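Local structure of transcriptional regulator (Streptococcus thermophilus LMD-9, 5JUF) at residues 161-166 and 200-205; 167-172 and 185-190; 277-280 and 286-289. The protein acts as a quorum-sensing transcriptional activator of competence in the ComRS system, probably joining a DNA-binding helix-turn-helix domain to a peptide-responsive tetratricopeptide domain. All blocks are in the same frame, centred on the assembly; numbering follows the deposited sequence.

Contact 1. Residues 161-166 and 200-205; sequences NDLLVI and DVYNIV
Leu163 and Tyr202 meet at about a right angle, the leucine laying one methyl over a face of the phenol ring. CD1 of Leu163 sits 3.8 Å from the centroid of the Tyr202 ring and 26° off its normal, a CH-pi contact displaced toward the CE1-CZ side. The ring is brought there by a first torsion that sets CG of Tyr202 opposite the backbone N (chi1 -175°), and its hydroxyl reaches past the leucine to hydrogen-bond the carbonyl of Phe158. One helical turn on, Val205 directs CG1 at the other helix, while CG2 only grazes Leu164. Its CG1 comes within 3.5 Å of Leu163 CB, closer than ordinary carbon-carbon contact, and within 3.7 Å of Leu164 CD2. Leu164, whose branch crosses Val205 at roughly a right angle, therefore covers the valine on a second side.

The axes of the two segments approach to 9.7 Å and run nearly parallel, 16° apart. Such side-by-side packing of next-but-one helices is a feature of TPR-type alpha-solenoids, and here it joins helix 160-173 to the start of helix 200-219. No hydrogen bond links the segments. Cohesion thus rests on dispersion and a methyl-ring contact, while the one polar atom of the touching side chains, the tyrosine oxygen, finds its partner in a loop and ties the ring's position to it.

Contact 2. Residues 167-172 and 185-190; sequences DYYFFH and ERIIKR. With SO4 (sulfate ion), chain D.
Phe170 and Tyr169 present adjoining rings to Ile187 and Ile188, and this apolar patch is the dense part of the contact. CZ of Phe170 lies 3.9 Å from Ile188 CD1 and 4.0 Å from Ile187 CG2, so the far end of the ring points at methyls of two successive isoleucines. CE2 of Tyr169 touches Ile187 CG1 at 3.9 Å. Different first torsions, with CG beside the backbone N in Phe170 (chi1 -65°) and on the opposite side from N in Tyr169, swing both rings toward 185-190, so that neighbouring residues reach the same pair of isoleucines. All four residues are buried; Tyr169 also stacks on Phe149, and Phe170 packs on helix 200-219.

Helices 160-173 and 181-192 are consecutive and roughly antiparallel here, with 143° between the segments' directions, the helical hairpin from which TPR-like folds are built. The axes of the two segments come no closer than 12.1 Å, a spacing filled by large side chains.

The outer side of 185-190 is quite different. Exposed Lys189, its chain fully extended, gives NZ to O1 of a sulfate ion at 2.8 Å. NH2 of Arg190 donates to sulfate O4 at 3.0 Å with an N-H...O angle of 164°, and NE adds a weak bond to the same oxygen, which lies at the guanidinium edge. CG of Arg186 covers one guanidinium face. The sulfate probably came from the crystallisation liquor, but its binding by Lys189 and Arg190 is consistent with a locally positive surface, backed by an interface without a hydrogen bond between the helices.

Contact 3. Residues 277-280 and 286-289; sequences FASV and LEES
The carboxylate of Glu287 turns one face to Ser279, whose CB stands over it, 3.6 Å from Glu287 CD and 3.5 Å from OE1. The serine hydroxyl makes no hydrogen bond here: OG stays 3.8 Å from Glu287 OE1, and the meeting is one of a methylene group with a flat anion. A second flat group, the peptide joining Leu286 to Glu287, receives the methyl of Ala278 over one face, the CB carbon lying 3.7 Å from Glu287 N. The same methyl comes equally near to Glu287 CA. It also reaches Leu286, whose CG is 4.0 Å away.

The two helices can draw this close because alanine occupies the facing position: the CA atoms of Ala278 and Glu287 are only 5.0 Å apart. Residues 277-280 finish helix 264-280, and 286-289 belong to helix 284-296, so the contact lies near the turn of a helical hairpin at the C-terminal end of the ComR tetratricopeptide region. Asp283, in that turn, accepts a hydrogen bond from the backbone N of Leu286 through OD1.

Glu287 reaches back across the gap as a straight chain, with CG directed away from its own backbone N (chi1 -175°) and the next bond also extended (chi2 -175°), which carries the carboxylate beyond Ala278 to the serine. Leu286 also packs on Pro247 of helix 246-260, and Phe277 leans on the same proline. On the exposed side of the second helix, Glu288 forms a salt bridge with Lys291.

In the fold
Followed from the N terminus, the chain first meets contacts 1 and 2 on helix 160-173, which supplies 161-166 to one and 167-172 to the other. Contact 2 closes first, when helix 181-192 folds back on it; contact 1 closes later, with the start of helix 200-219, so the shorter loop is enclosed by the longer. Their centres are 12 Å apart and they touch through Ile166 and Ile187, making three successive helices one continuous packing unit near the middle of the chain. Contact 3 follows in series, a short loop between the last two helices. Its centre lies about 27 Å from that of contact 1, toward the far end of the solenoid.

Contact 1. Residues 161-166 and 200-205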
loop_
_atom_site.group_PDB
_atom_site.type_symbol
_atom_site.label_atom_id
_atom_site.label_comp_id
_atom_site.label_asym_id
_atom_site.label_seq_id
_atom_site.Cartn_x
_atom_site.Cartn_y
_atom_site.Cartn_z
ATOM N N ASN A 161 -3.003 3.365 -4.287
ATOM C CA ASN A 161 -1.575 3.152 -4.516
ATOM C C ASN A 161 -0.731 3.774 -3.410
ATOM O O ASN A 161 0.301 3.213 -3.023
ATOM C CB ASN A 161 -1.179 3.728 -5.875
ATOM C CG ASN A 161 -1.640 2.854 -7.024
ATOM O OD1 ASN A 161 -2.117 1.743 -6.808
ATOM N ND2 ASN A 161 -1.499 3.349 -8.246
ATOM N N ASP A 162 -1.117 4.963 -2.942
ATOM C CA ASP A 162 -0.404 5.596 -1.836
ATOM C C ASP A 162 -0.435 4.712 -0.601
ATOM O O ASP A 162 0.562 4.600 0.112
ATOM C CB ASP A 162 -1.020 6.957 -1.484
ATOM C CG ASP A 162 -0.845 8.002 -2.574
ATOM O OD1 ASP A 162 0.065 7.859 -3.414
ATOM O OD2 ASP A 162 -1.637 8.977 -2.577
ATOM N N LEU A 163 -1.598 4.118 -0.302
ATOM C CA LEU A 163 -1.699 3.269 0.883
ATOM C C LEU A 163 -0.846 2.018 0.745
ATOM O O LEU A 163 -0.387 1.471 1.754
ATOM C CB LEU A 163 -3.162 2.893 1.140
ATOM C CG LEU A 163 -4.094 4.039 1.529
ATOM C CD1 LEU A 163 -5.520 3.517 1.712
ATOM C CD2 LEU A 163 -3.584 4.683 2.816
ATOM N N LEU A 164 -0.624 1.546 -0.485
ATOM C CA LEU A 164 0.260 0.395 -0.675
ATOM C C LEU A 164 1.726 0.787 -0.522
ATOM O O LEU A 164 2.529 0.007 0.014
ATOM C CB LEU A 164 0.015 -0.233 -2.043
ATOM C CG LEU A 164 -1.341 -0.950 -2.056
ATOM C CD1 LEU A 164 -1.691 -1.365 -3.470
ATOM C CD2 LEU A 164 -1.277 -2.140 -1.111
ATOM N N VAL A 165 2.104 1.980 -0.995
ATOM C CA VAL A 165 3.445 2.488 -0.680
ATOM C C VAL A 165 3.615 2.578 0.836
ATOM O O VAL A 165 4.624 2.133 1.394
ATOM C CB VAL A 165 3.682 3.841 -1.370
ATOM C CG1 VAL A 165 4.991 4.472 -0.891
ATOM C CG2 VAL A 165 3.712 3.652 -2.905
ATOM N N ILE A 166 2.584 3.064 1.527
ATOM C CA ILE A 166 2.639 3.173 2.985
ATOM C C ILE A 166 2.742 1.792 3.631
ATOM O O ILE A 166 3.454 1.605 4.630
ATOM C CB ILE A 166 1.420 3.970 3.487
ATOM C CG1 ILE A 166 1.622 5.470 3.189
ATOM C CG2 ILE A 166 1.157 3.732 4.993
ATOM C CD1 ILE A 166 0.384 6.293 3.447
ATOM N N ASP A 200 -14.444 -0.832 -2.052
ATOM C CA ASP A 200 -13.996 -1.994 -1.285
ATOM C C ASP A 200 -12.509 -2.256 -1.464
ATOM O O ASP A 200 -11.857 -2.751 -0.541
ATOM C CB ASP A 200 -14.769 -3.244 -1.702
ATOM C CG ASP A 200 -16.223 -3.201 -1.288
ATOM O OD1 ASP A 200 -16.570 -2.442 -0.361
ATOM O OD2 ASP A 200 -17.016 -3.938 -1.898
ATOM N N VAL A 201 -11.967 -1.959 -2.647
ATOM C CA VAL A 201 -10.539 -2.136 -2.877
ATOM C C VAL A 201 -9.749 -1.192 -1.982
ATOM O O VAL A 201 -8.812 -1.599 -1.289
ATOM C CB VAL A 201 -10.213 -1.912 -4.364
ATOM C CG1 VAL A 201 -8.698 -2.018 -4.607
ATOM C CG2 VAL A 201 -10.988 -2.908 -5.224
ATOM N N TYR A 202 -10.121 0.090 -1.989
ATOM C CA TYR A 202 -9.471 1.059 -1.117
ATOM C C TYR A 202 -9.576 0.636 0.342
ATOM O O TYR A 202 -8.583 0.650 1.089
ATOM C CB TYR A 202 -10.111 2.430 -1.321
ATOM C CG TYR A 202 -9.442 3.550 -0.555
ATOM C CD1 TYR A 202 -8.354 4.227 -1.098
ATOM C CD2 TYR A 202 -9.910 3.943 0.706
ATOM C CE1 TYR A 202 -7.732 5.265 -0.407
ATOM C CE2 TYR A 202 -9.294 4.982 1.413
ATOM C CZ TYR A 202 -8.206 5.644 0.845
ATOM O OH TYR A 202 -7.583 6.676 1.524
ATOM N N ASN A 203 -10.785 0.254 0.764
ATOM C CA ASN A 203 -11.029 -0.032 2.171
ATOM C C ASN A 203 -10.235 -1.238 2.648
ATOM O O ASN A 203 -9.791 -1.274 3.801
ATOM C CB ASN A 203 -12.529 -0.248 2.405
ATOM C CG ASN A 203 -13.333 1.018 2.197
ATOM O OD1 ASN A 203 -12.768 2.101 2.037
ATOM N ND2 ASN A 203 -14.662 0.894 2.219
ATOM N N ILE A 204 -10.075 -2.254 1.793
ATOM C CA ILE A 204 -9.294 -3.429 2.177
ATOM C C ILE A 204 -7.841 -3.042 2.402
ATOM O O ILE A 204 -7.220 -3.428 3.399
ATOM C CB ILE A 204 -9.428 -4.534 1.110
ATOM C CG1 ILE A 204 -10.805 -5.187 1.210
ATOM C CG2 ILE A 204 -8.324 -5.581 1.279
ATOM C CD1 ILE A 204 -11.129 -6.108 0.062
ATOM N N VAL A 205 -7.278 -2.256 1.482
ATOM C CA VAL A 205 -5.893 -1.820 1.635
ATOM C C VAL A 205 -5.750 -0.943 2.868
ATOM O O VAL A 205 -4.809 -1.100 3.653
ATOM C CB VAL A 205 -5.413 -1.088 0.368
ATOM C CG1 VAL A 205 -4.076 -0.421 0.634
ATOM C CG2 VAL A 205 -5.299 -2.075 -0.798
#

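Contact 2. Residues 167-172 and 185-190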
loop_
_atom_site.group_PDB
_atom_site.type_symbol
_atom_site.label_atom_id
_atom_site.label_comp_id
_atom_site.label_asym_id
_atom_site.label_seq_id
_atom_site.Cartn_x
_atom_site.Cartn_y
_atom_site.Cartn_z
ATOM N N ASP A 167 2.037 0.801 3.074
ATOM C CA ASP A 167 2.175 -0.575 3.553
ATOM C C ASP A 167 3.609 -1.074 3.394
ATOM O O ASP A 167 4.131 -1.763 4.276
ATOM C CB ASP A 167 1.193 -1.484 2.798
ATOM C CG ASP A 167 0.916 -2.819 3.516
ATOM O OD1 ASP A 167 1.213 -2.965 4.718
ATOM O OD2 ASP A 167 0.356 -3.720 2.862
ATOM N N TYR A 168 4.274 -0.724 2.283
ATOM C CA TYR A 168 5.662 -1.151 2.117
ATOM C C TYR A 168 6.585 -0.447 3.108
ATOM O O TYR A 168 7.577 -1.037 3.556
ATOM C CB TYR A 168 6.119 -0.898 0.679
ATOM C CG TYR A 168 7.274 -1.757 0.215
ATOM C CD1 TYR A 168 7.234 -3.134 0.363
ATOM C CD2 TYR A 168 8.379 -1.197 -0.406
ATOM C CE1 TYR A 168 8.271 -3.944 -0.088
ATOM C CE2 TYR A 168 9.442 -2.003 -0.870
ATOM C CZ TYR A 168 9.378 -3.377 -0.695
ATOM O OH TYR A 168 10.401 -4.199 -1.142
ATOM N N TYR A 169 6.270 0.805 3.462
ATOM C CA TYR A 169 6.975 1.496 4.542
ATOM C C TYR A 169 6.821 0.753 5.872
ATOM O O TYR A 169 7.810 0.506 6.576
ATOM C CB TYR A 169 6.467 2.933 4.641
ATOM C CG TYR A 169 6.697 3.638 5.973
ATOM C CD1 TYR A 169 7.983 3.875 6.456
ATOM C CD2 TYR A 169 5.623 4.086 6.732
ATOM C CE1 TYR A 169 8.189 4.535 7.665
ATOM C CE2 TYR A 169 5.827 4.750 7.949
ATOM C CZ TYR A 169 7.118 4.968 8.400
ATOM O OH TYR A 169 7.323 5.629 9.590
ATOM N N PHE A 170 5.596 0.349 6.217
ATOM C CA PHE A 170 5.412 -0.447 7.437
ATOM C C PHE A 170 6.202 -1.755 7.374
ATOM O O PHE A 170 6.756 -2.207 8.386
ATOM C CB PHE A 170 3.924 -0.729 7.671
ATOM C CG PHE A 170 3.105 0.500 7.954
ATOM C CD1 PHE A 170 3.675 1.606 8.570
ATOM C CD2 PHE A 170 1.768 0.554 7.594
ATOM C CE1 PHE A 170 2.924 2.740 8.829
ATOM C CE2 PHE A 170 1.016 1.693 7.852
ATOM C CZ PHE A 170 1.592 2.779 8.468
ATOM N N PHE A 171 6.274 -2.365 6.183
ATOM C CA PHE A 171 7.097 -3.556 5.965
ATOM C C PHE A 171 8.568 -3.289 6.291
ATOM O O PHE A 171 9.250 -4.158 6.849
ATOM C CB PHE A 171 6.904 -4.015 4.508
ATOM C CG PHE A 171 7.503 -5.371 4.166
ATOM C CD1 PHE A 171 6.973 -6.547 4.698
ATOM C CD2 PHE A 171 8.533 -5.469 3.234
ATOM C CE1 PHE A 171 7.499 -7.784 4.346
ATOM C CE2 PHE A 171 9.060 -6.708 2.868
ATOM C CZ PHE A 171 8.546 -7.866 3.436
ATOM N N HIS A 172 9.078 -2.087 5.974
ATOM C CA HIS A 172 10.448 -1.739 6.373
ATOM C C HIS A 172 10.600 -1.682 7.892
ATOM O O HIS A 172 11.699 -1.897 8.418
ATOM C CB HIS A 172 10.875 -0.380 5.797
ATOM C CG HIS A 172 11.235 -0.404 4.342
ATOM N ND1 HIS A 172 10.327 -0.709 3.351
ATOM C CD2 HIS A 172 12.398 -0.115 3.710
ATOM C CE1 HIS A 172 10.917 -0.619 2.172
ATOM N NE2 HIS A 172 12.175 -0.263 2.362
ATOM N N GLU A 185 4.494 8.649 13.461
ATOM C CA GLU A 185 3.314 9.332 13.987
ATOM C C GLU A 185 2.624 10.159 12.912
ATOM O O GLU A 185 1.391 10.206 12.850
ATOM C CB GLU A 185 3.705 10.230 15.163
ATOM C CG GLU A 185 4.135 9.479 16.417
ATOM C CD GLU A 185 2.999 8.709 17.061
ATOM O OE1 GLU A 185 3.282 7.770 17.833
ATOM O OE2 GLU A 185 1.826 9.043 16.795
ATOM N N ARG A 186 3.408 10.856 12.088
ATOM C CA ARG A 186 2.850 11.640 10.994
ATOM C C ARG A 186 2.091 10.755 10.012
ATOM O O ARG A 186 0.962 11.072 9.621
ATOM C CB ARG A 186 3.976 12.391 10.287
ATOM C CG ARG A 186 3.527 13.366 9.219
ATOM C CD ARG A 186 4.708 14.241 8.774
ATOM N NE ARG A 186 5.247 13.842 7.474
ATOM C CZ ARG A 186 6.498 14.067 7.083
ATOM N NH1 ARG A 186 6.901 13.676 5.886
ATOM N NH2 ARG A 186 7.354 14.667 7.898
ATOM N N ILE A 187 2.693 9.635 9.604
ATOM C CA ILE A 187 2.009 8.715 8.696
ATOM C C ILE A 187 0.757 8.141 9.351
ATOM O O ILE A 187 -0.310 8.080 8.727
ATOM C CB ILE A 187 2.968 7.602 8.236
ATOM C CG1 ILE A 187 4.153 8.184 7.464
ATOM C CG2 ILE A 187 2.241 6.571 7.339
ATOM C CD1 ILE A 187 3.781 8.799 6.127
ATOM N N ILE A 188 0.868 7.705 10.615
ATOM C CA ILE A 188 -0.276 7.133 11.344
ATOM C C ILE A 188 -1.450 8.099 11.330
ATOM O O ILE A 188 -2.585 7.728 11.012
ATOM C CB ILE A 188 0.109 6.809 12.806
ATOM C CG1 ILE A 188 1.054 5.625 12.920
ATOM C CG2 ILE A 188 -1.131 6.555 13.651
ATOM C CD1 ILE A 188 1.130 4.806 11.724
ATOM N N LYS A 189 -1.194 9.343 11.745
ATOM C CA LYS A 189 -2.256 10.334 11.868
ATOM C C LYS A 189 -2.961 10.553 10.539
ATOM O O LYS A 189 -4.186 10.688 10.492
ATOM C CB LYS A 189 -1.685 11.654 12.382
ATOM C CG LYS A 189 -2.666 12.830 12.261
ATOM C CD LYS A 189 -2.073 14.179 12.685
ATOM C CE LYS A 189 -3.107 15.298 12.521
ATOM N NZ LYS A 189 -2.642 16.627 13.008
ATOM N N ARG A 190 -2.203 10.609 9.444
ATOM C CA ARG A 190 -2.838 10.866 8.160
ATOM C C ARG A 190 -3.643 9.656 7.695
ATOM O O ARG A 190 -4.739 9.812 7.149
ATOM C CB ARG A 190 -1.789 11.295 7.139
ATOM C CG ARG A 190 -1.305 12.732 7.433
ATOM C CD ARG A 190 -0.082 13.109 6.613
ATOM N NE ARG A 190 0.507 14.333 7.138
ATOM C CZ ARG A 190 1.557 14.945 6.609
ATOM N NH1 ARG A 190 2.136 14.448 5.525
ATOM N NH2 ARG A 190 2.027 16.056 7.171
HETATM S S SO4 D . -1.093 17.062 9.508
HETATM O O1 SO4 D . -1.466 17.749 10.742
HETATM O O2 SO4 D . -1.853 15.820 9.385
HETATM O O3 SO4 D . -1.383 17.931 8.369
HETATM O O4 SO4 D . 0.340 16.768 9.537
#

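Contact 3. Residues 277-280 and 286-289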
loop_
_atom_site.group_PDB
_atom_site.type_symbol
_atom_site.label_atom_id
_atom_site.label_comp_id
_atom_site.label_asym_id
_atom_site.label_seq_id
_atom_site.Cartn_x
_atom_site.Cartn_y
_atom_site.Cartn_z
ATOM N N PHE A 277 -17.374 -14.843 17.701
ATOM C CA PHE A 277 -17.580 -14.387 16.327
ATOM C C PHE A 277 -16.999 -15.384 15.328
ATOM O O PHE A 277 -17.673 -15.779 14.368
ATOM C CB PHE A 277 -16.963 -12.994 16.132
ATOM C CG PHE A 277 -17.531 -12.221 14.953
ATOM C CD1 PHE A 277 -17.188 -12.553 13.642
ATOM C CD2 PHE A 277 -18.383 -11.138 15.158
ATOM C CE1 PHE A 277 -17.700 -11.828 12.556
ATOM C CE2 PHE A 277 -18.914 -10.421 14.077
ATOM C CZ PHE A 277 -18.570 -10.763 12.778
ATOM N N ALA A 278 -15.745 -15.808 15.543
ATOM C CA ALA A 278 -15.156 -16.843 14.691
ATOM C C ALA A 278 -16.020 -18.098 14.676
ATOM O O ALA A 278 -16.218 -18.717 13.622
ATOM C CB ALA A 278 -13.735 -17.184 15.162
ATOM N N SER A 279 -16.553 -18.480 15.838
ATOM C CA SER A 279 -17.357 -19.692 15.932
ATOM C C SER A 279 -18.682 -19.539 15.197
ATOM O O SER A 279 -19.150 -20.476 14.538
ATOM C CB SER A 279 -17.597 -20.035 17.401
ATOM O OG SER A 279 -18.482 -21.126 17.527
ATOM N N VAL A 280 -19.306 -18.368 15.306
ATOM C CA VAL A 280 -20.553 -18.135 14.588
ATOM C C VAL A 280 -20.306 -18.078 13.080
ATOM O O VAL A 280 -21.146 -18.528 12.295
ATOM C CB VAL A 280 -21.228 -16.864 15.138
ATOM C CG1 VAL A 280 -22.407 -16.478 14.311
ATOM C CG2 VAL A 280 -21.673 -17.095 16.564
ATOM N N LEU A 286 -9.625 -20.159 12.307
ATOM C CA LEU A 286 -9.546 -18.885 13.010
ATOM C C LEU A 286 -9.912 -19.033 14.483
ATOM O O LEU A 286 -9.225 -18.492 15.360
ATOM C CB LEU A 286 -10.466 -17.860 12.332
ATOM C CG LEU A 286 -10.545 -16.455 12.927
ATOM C CD1 LEU A 286 -9.177 -15.781 12.846
ATOM C CD2 LEU A 286 -11.587 -15.639 12.202
ATOM N N GLU A 287 -11.017 -19.732 14.774
ATOM C CA GLU A 287 -11.457 -19.889 16.159
ATOM C C GLU A 287 -10.359 -20.499 17.037
ATOM O O GLU A 287 -10.059 -19.992 18.126
ATOM C CB GLU A 287 -12.719 -20.753 16.212
ATOM C CG GLU A 287 -13.271 -20.852 17.607
ATOM C CD GLU A 287 -14.444 -21.792 17.723
ATOM O OE1 GLU A 287 -14.979 -22.214 16.679
ATOM O OE2 GLU A 287 -14.826 -22.111 18.866
ATOM N N GLU A 288 -9.745 -21.591 16.578
ATOM C CA GLU A 288 -8.719 -22.249 17.388
ATOM C C GLU A 288 -7.456 -21.407 17.496
ATOM O O GLU A 288 -6.765 -21.451 18.521
ATOM C CB GLU A 288 -8.392 -23.617 16.800
ATOM C CG GLU A 288 -9.555 -24.562 16.867
ATOM C CD GLU A 288 -10.105 -24.694 18.279
ATOM O OE1 GLU A 288 -9.301 -24.839 19.230
ATOM O OE2 GLU A 288 -11.340 -24.640 18.440
ATOM N N SER A 289 -7.146 -20.635 16.456
ATOM C CA SER A 289 -5.988 -19.755 16.503
ATOM C C SER A 289 -6.179 -18.659 17.546
ATOM O O SER A 289 -5.232 -18.291 18.252
ATOM C CB SER A 289 -5.745 -19.158 15.118
ATOM O OG SER A 289 -4.651 -18.263 15.140
#